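Local coordinates for sensor histidine kinase CusS (Escherichia coli, PDB 5KU5), which senses copper and silver ions in the periplasm and activates its partner response regulator CusR by phosphorylation, at residues Ala19-Val24 and Glu40-Gly45; Leu50-Leu53 and Lys59-Tyr62. All coordinates share one frame; numbering follows the deposited sequence. Where two conformers were deposited one is given.

Contact 1 (Ala19-Val24 and Glu40-Gly45); sequences ATLERV and EDIVSG
V24 and I42 meet between two nearly antiparallel helices of the periplasmic sensor domain, a worked example of a helical hairpin lying against a PDC-fold sheet. Helix 2-25 contributes A19-V24 and helix 32-44 contributes E40-G45; over these short segments the helix directions differ by 159° and the axes come within 11.4 Å. At that spacing the backbones stay well separated, and L21 and I42, the facing pair, have CA atoms 8.8 Å apart. No hydrogen bond crosses between the segments, which are joined entirely by aliphatic contacts, and these bury a modest 152 Å².

Among the polar groups, T20 OG1 hydrogen-bonds E16 O one turn earlier in helix 2-25.

The apolar contacts divide into a deeper and a more outlying group. L21 and V43 are buried, and both also rest on I51 of the sheet, where the helix pair meets strand 49-54. From L21 the CD2 methyl is directed at helix 32-44, passing I42 CG2 at 4.3 Å and V43 CG2 at 4.4 Å, which is loose touching rather than interlocking. Towards the partly exposed side, the V24 and I42 side chains lie alongside each other, pointing opposite ways. I42 carries CG1 anti to its carbonyl carbon and extends the chain beyond it (chi2 165°), which delivers the terminal CD1 to V24 CG2 at 3.6 Å.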
# COMPACT_ATOMS: atom_id res chain seq x y z
N ALA A 19 7.91 7.13 5.94
CA ALA A 19 9.33 6.85 5.67
C ALA A 19 9.69 7.01 4.20
O ALA A 19 10.78 7.49 3.88
CB ALA A 19 9.70 5.45 6.15
N THR A 20 8.78 6.61 3.30
CA THR A 20 9.00 6.77 1.86
C THR A 20 9.04 8.25 1.47
O THR A 20 9.99 8.69 0.83
CB THR A 20 7.90 6.05 1.04
OG1 THR A 20 7.81 4.68 1.46
CG2 THR A 20 8.20 6.10 -0.46
N LEU A 21 8.03 9.01 1.87
CA LEU A 21 7.95 10.42 1.51
C LEU A 21 9.02 11.29 2.20
O LEU A 21 9.45 12.29 1.63
CB LEU A 21 6.54 10.98 1.78
CG LEU A 21 5.40 10.32 1.00
CD1 LEU A 21 4.10 11.06 1.27
CD2 LEU A 21 5.68 10.27 -0.50
N GLU A 22 9.44 10.89 3.40
CA GLU A 22 10.54 11.55 4.11
C GLU A 22 11.85 11.46 3.33
O GLU A 22 12.57 12.45 3.22
CB GLU A 22 10.70 10.96 5.51
CG GLU A 22 11.80 11.59 6.36
CD GLU A 22 11.72 11.15 7.81
OE1 GLU A 22 11.47 9.96 8.07
OE2 GLU A 22 11.91 12.01 8.70
N ARG A 23 12.16 10.27 2.80
CA ARG A 23 13.33 10.07 1.93
C ARG A 23 13.25 10.91 0.67
O ARG A 23 14.23 11.56 0.29
CB ARG A 23 13.47 8.60 1.53
CG ARG A 23 13.88 7.66 2.65
CD ARG A 23 13.52 6.22 2.31
NE ARG A 23 14.33 5.25 3.07
CZ ARG A 23 15.24 4.41 2.57
NH1 ARG A 23 15.52 4.35 1.27
NH2 ARG A 23 15.89 3.59 3.40
N VAL A 24 12.09 10.90 0.02
CA VAL A 24 11.85 11.68 -1.20
C VAL A 24 12.16 13.16 -0.95
O VAL A 24 12.88 13.78 -1.73
CB VAL A 24 10.39 11.50 -1.71
CG1 VAL A 24 10.00 12.55 -2.75
CG2 VAL A 24 10.19 10.11 -2.28
N GLU A 40 5.20 14.67 -6.21
CA GLU A 40 3.97 14.79 -7.00
C GLU A 40 3.73 13.56 -7.89
O GLU A 40 2.60 13.09 -7.99
CB GLU A 40 4.02 16.07 -7.84
CG GLU A 40 2.74 16.40 -8.58
CD GLU A 40 2.74 17.78 -9.21
OE1 GLU A 40 2.16 17.92 -10.30
OE2 GLU A 40 3.32 18.73 -8.62
N ASP A 41 4.80 13.06 -8.51
CA ASP A 41 4.73 11.85 -9.34
C ASP A 41 4.26 10.63 -8.53
O ASP A 41 3.42 9.86 -9.01
CB ASP A 41 6.09 11.55 -9.98
CG ASP A 41 6.04 10.38 -10.95
OD1 ASP A 41 5.35 10.49 -11.99
OD2 ASP A 41 6.69 9.35 -10.69
N ILE A 42 4.81 10.46 -7.33
CA ILE A 42 4.42 9.36 -6.44
C ILE A 42 3.00 9.54 -5.91
O ILE A 42 2.17 8.64 -6.01
CB ILE A 42 5.41 9.22 -5.25
CG1 ILE A 42 6.78 8.74 -5.76
CG2 ILE A 42 4.88 8.25 -4.19
CD1 ILE A 42 7.92 8.91 -4.77
N VAL A 43 2.73 10.72 -5.35
CA VAL A 43 1.47 11.02 -4.66
C VAL A 43 0.24 10.97 -5.58
O VAL A 43 -0.83 10.53 -5.15
CB VAL A 43 1.56 12.39 -3.93
CG1 VAL A 43 0.19 12.90 -3.48
CG2 VAL A 43 2.49 12.27 -2.73
N SER A 44 0.41 11.41 -6.83
CA SER A 44 -0.67 11.37 -7.83
C SER A 44 -1.15 9.95 -8.10
O SER A 44 -2.32 9.73 -8.42
CB SER A 44 -0.22 12.03 -9.14
OG SER A 44 0.83 11.30 -9.75
N GLY A 45 -0.23 8.98 -7.98
CA GLY A 45 -0.57 7.57 -8.15
C GLY A 45 -1.39 6.92 -7.04
O GLY A 45 -1.89 5.80 -7.24

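Contact 2 (Leu50-Leu53 and Lys59-Tyr62); sequences LISL and KTVY
The ring of Y62 meets I51 by its edge: the CD1 methyl of I51 lies near the ring plane, 3.7 Å from Y62 CD2 and 3.8 Å from Y62 CE2, and the two side chains cross obliquely. The ring reaches there because CG of Y62 stands anti to its backbone N (chi1 173°). On the face of the sheet that carries Y62, L53 stands beside it, their CB atoms 4.5 Å apart.

Behind this pairing is a beta hairpin of strands 49-54 and 60-63, the latter outermost in the sheet within this chain, and it carries a classic beta bulge. V61 and Y62 both face L53, whose carbonyl O receives V61 N at 2.7 Å and, more weakly, Y62 N at 3.3 Å. In return L53 N gives an almost straight bond (178°) to Y62 O at 2.7 Å, completing the antiparallel hydrogen-bonded pair just where the chain turns a corner at V61.

The hydroxyls of S52 and T60 both find partners on the D69 carboxylate, S52 OG with OD1 and T60 OG1 with OD2, while R71 NH1 also bonds to T60 OG1. Between the two side chains, the T60 CG2 methyl packs against S52 OG at 3.5 Å.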
# COMPACT_ATOMS: atom_id res chain seq x y z
N LEU A 50 -4.28 10.92 0.79
CA LEU A 50 -4.12 12.33 0.47
C LEU A 50 -2.99 12.87 1.32
O LEU A 50 -2.82 12.46 2.47
CB LEU A 50 -5.40 13.11 0.79
CG LEU A 50 -6.63 12.77 -0.04
CD1 LEU A 50 -7.85 13.47 0.55
CD2 LEU A 50 -6.45 13.14 -1.50
N ILE A 51 -2.20 13.78 0.75
CA ILE A 51 -1.14 14.45 1.50
C ILE A 51 -1.20 15.96 1.29
O ILE A 51 -1.75 16.44 0.30
CB ILE A 51 0.27 13.88 1.18
CG1 ILE A 51 0.81 14.37 -0.17
CG2 ILE A 51 0.27 12.36 1.24
CD1 ILE A 51 1.78 15.53 -0.07
N SER A 52 -0.63 16.69 2.25
CA SER A 52 -0.44 18.13 2.14
C SER A 52 0.91 18.51 2.74
O SER A 52 1.24 18.06 3.84
CB SER A 52 -1.55 18.87 2.86
OG SER A 52 -1.40 20.28 2.70
N LEU A 53 1.66 19.32 2.02
CA LEU A 53 2.97 19.78 2.45
C LEU A 53 2.90 21.27 2.75
O LEU A 53 2.58 22.07 1.86
CB LEU A 53 4.01 19.49 1.36
CG LEU A 53 5.48 19.59 1.76
CD1 LEU A 53 5.86 18.48 2.74
CD2 LEU A 53 6.37 19.54 0.53
N LYS A 59 2.05 27.57 5.42
CA LYS A 59 1.28 27.74 4.20
C LYS A 59 1.51 26.53 3.29
O LYS A 59 2.64 26.07 3.15
CB LYS A 59 1.68 29.03 3.48
CG LYS A 59 1.00 29.23 2.12
CD LYS A 59 0.92 30.70 1.70
CE LYS A 59 2.28 31.39 1.66
NZ LYS A 59 3.30 30.64 0.88
N THR A 60 0.44 26.03 2.68
CA THR A 60 0.50 24.84 1.84
C THR A 60 1.27 25.10 0.54
O THR A 60 0.90 25.97 -0.25
CB THR A 60 -0.92 24.32 1.51
OG1 THR A 60 -1.59 24.00 2.73
CG2 THR A 60 -0.87 23.08 0.62
N VAL A 61 2.35 24.34 0.34
CA VAL A 61 3.16 24.40 -0.88
C VAL A 61 2.67 23.38 -1.91
O VAL A 61 2.73 23.63 -3.11
CB VAL A 61 4.67 24.23 -0.55
CG1 VAL A 61 5.49 23.73 -1.74
CG2 VAL A 61 5.22 25.56 -0.06
N TYR A 62 2.20 22.22 -1.44
CA TYR A 62 1.62 21.20 -2.32
C TYR A 62 0.55 20.40 -1.58
O TYR A 62 0.66 20.18 -0.37
CB TYR A 62 2.72 20.27 -2.84
CG TYR A 62 2.19 19.08 -3.62
CD1 TYR A 62 1.86 19.18 -4.97
CD2 TYR A 62 2.00 17.85 -2.99
CE1 TYR A 62 1.37 18.10 -5.67
CE2 TYR A 62 1.51 16.75 -3.68
CZ TYR A 62 1.19 16.88 -5.02
OH TYR A 62 0.70 15.79 -5.71

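Contact 1 joins two helices packed on the sheet, and contact 2 lies at the strand 60-63 end of that sheet; their centres lie 12 Å apart, and they come one after the other along the chain. V43 touches both strands of contact 2: its CG1 lies 3.7 Å from I51 CG1 and equally close to Y62 OH. E40 CG flanks that hydroxyl oxygen at 3.6 Å, while from the other helix L21 CD1 reaches I51 CG2 at 4.0 Å. The side chains of V43 and I51 are each about 11 Å from a bound silver ion, so neither is a ligand. S47, which helps bind silver with M96, M98 and H108, falls between helix 32-44 and strand 49-54.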